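Local coordinates for peroxisomal membrane protein LPX1 (Saccharomyces cerevisiae, PDB 2Y6U) that hydrolyses acyl esters in peroxisomes, with esterase, lipase and phospholipase A activity, and forms a dimer, at the interface of chains A and B. Sequence-based numbering; all coordinates share one arbitrary frame. Chains: chain A/B, Peroxisomal membrane protein LPX1.

The interface of chains A and B. Residues chain A 179-181, 192-194; chain B 379-381.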
loop_
_atom_site.group_PDB
_atom_site.type_symbol
_atom_site.label_atom_id
_atom_site.label_comp_id
_atom_site.label_asym_id
_atom_site.label_seq_id
_atom_site.Cartn_x
_atom_site.Cartn_y
_atom_site.Cartn_z
ATOM N N GLY A 179 32.406 13.532 4.677
ATOM C CA GLY A 179 33.072 14.134 3.494
ATOM C C GLY A 179 32.489 15.500 3.129
ATOM O O GLY A 179 31.588 15.996 3.815
ATOM N N ALA A 180 32.984 16.105 2.044
ATOM C CA ALA A 180 32.636 17.507 1.700
ATOM C C ALA A 180 32.419 17.720 0.176
ATOM O O ALA A 180 33.299 18.295 -0.476
ATOM C CB ALA A 180 33.740 18.457 2.228
ATOM N N GLY A 181 31.253 17.343 -0.400
ATOM C CA GLY A 181 29.947 17.182 0.289
ATOM C C GLY A 181 29.093 18.412 -0.046
ATOM O O GLY A 181 29.494 19.554 0.240
ATOM N N ILE A 192 26.049 9.468 -1.584
ATOM C CA ILE A 192 26.868 8.297 -1.628
ATOM C C ILE A 192 28.326 8.780 -1.456
ATOM O O ILE A 192 28.668 9.786 -2.028
ATOM C CB ILE A 192 26.735 7.512 -2.950
ATOM C CG1 ILE A 192 27.448 6.172 -2.807
ATOM C CG2 ILE A 192 27.315 8.305 -4.147
ATOM C CD1 ILE A 192 27.182 5.090 -3.929
ATOM N N PRO A 193 29.164 8.049 -0.681
ATOM C CA PRO A 193 30.569 8.483 -0.608
ATOM C C PRO A 193 31.279 8.146 -1.919
ATOM O O PRO A 193 31.008 7.109 -2.516
ATOM C CB PRO A 193 31.163 7.705 0.604
ATOM C CG PRO A 193 30.195 6.925 1.157
ATOM C CD PRO A 193 28.836 7.067 0.374
ATOM N N GLU A 194 32.141 9.035 -2.357
ATOM C CA GLU A 194 32.878 8.908 -3.604
ATOM C C GLU A 194 33.645 7.606 -3.708
ATOM O O GLU A 194 33.582 6.932 -4.751
ATOM C CB GLU A 194 33.816 10.093 -3.773
ATOM C CG GLU A 194 34.613 10.107 -5.072
ATOM C CD GLU A 194 35.412 11.381 -5.276
ATOM O OE1 GLU A 194 35.504 12.251 -4.358
ATOM O OE2 GLU A 194 35.970 11.505 -6.389
ATOM N N LEU B 379 27.128 12.718 -4.888
ATOM C CA LEU B 379 28.432 12.219 -4.555
ATOM C C LEU B 379 29.024 13.128 -3.460
ATOM O O LEU B 379 29.012 14.348 -3.588
ATOM C CB LEU B 379 29.278 12.207 -5.812
ATOM C CG LEU B 379 30.337 11.148 -5.950
ATOM C CD1 LEU B 379 30.523 10.846 -7.403
ATOM C CD2 LEU B 379 31.595 11.795 -5.382
ATOM N N VAL B 380 29.468 12.523 -2.350
ATOM C CA VAL B 380 30.108 13.269 -1.264
ATOM C C VAL B 380 31.613 13.093 -1.497
ATOM O O VAL B 380 32.162 12.005 -1.291
ATOM C CB VAL B 380 29.633 12.755 0.131
ATOM C CG1 VAL B 380 30.445 13.401 1.284
ATOM C CG2 VAL B 380 28.107 13.006 0.300
ATOM N N LYS B 381 32.273 14.166 -1.925
ATOM C CA LYS B 381 33.666 14.083 -2.448
ATOM C C LYS B 381 34.786 13.909 -1.409
ATOM O O LYS B 381 34.550 13.834 -0.195
ATOM C CB LYS B 381 33.967 15.301 -3.328
ATOM C CG LYS B 381 33.119 15.354 -4.605
ATOM C CD LYS B 381 33.757 16.240 -5.707
ATOM C CE LYS B 381 32.800 16.492 -6.890
ATOM N NZ LYS B 381 33.350 17.576 -7.756
#
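B:Val380 turns its CG1 methyl onto the glycine-containing loop of chain A, 3.5 Å from CA of A:Gly179, and also nears A:Gly181; with chi1 at 172° this methyl lies anti to the backbone N and faces a stretch where the two glycines have no side chains to obstruct it. On the other side of the strand, CD2 of B:Leu379 lies against the aliphatic stem of A:Glu194, 3.5 Å from CG, the two side chains crossing at a slant. CG2 of A:Ile192 sits more loosely, 4.1 Å from CA of B:Leu379. Between these apolar patches the backbones pair as a short parallel bridge, 379-380 of chain B beside 192-193 of chain A. The amide N of B:Val380 donates to the carbonyl O of A:Ile192 at 2.9 Å, nearly straight at 165°. Its own carbonyl O accepts from N of A:Glu194, the first residue of helix 194-202, at 3.2 Å, the donor standing above the carbonyl plane. At the rim, the extended side chain of A:Glu194 (chi2 173°) carries its carboxylate OE1 to 3.2 Å from CA of B:Lys381, a contact and not a hydrogen bond, while NZ of that lysine remains 6.7 Å from OE1, too distant for a salt bridge. Replacing A:Glu194 by an alanine would keep CB but is likely to leave CD2 of B:Leu379 less tightly held, without CG and the carboxylate. Repeated by two-fold symmetry, the segment after helix 360-378 docks on the partner and is likely to fasten the extended C-terminal helix there, adding to dimer contacts although the helix is dispensable for dimerization.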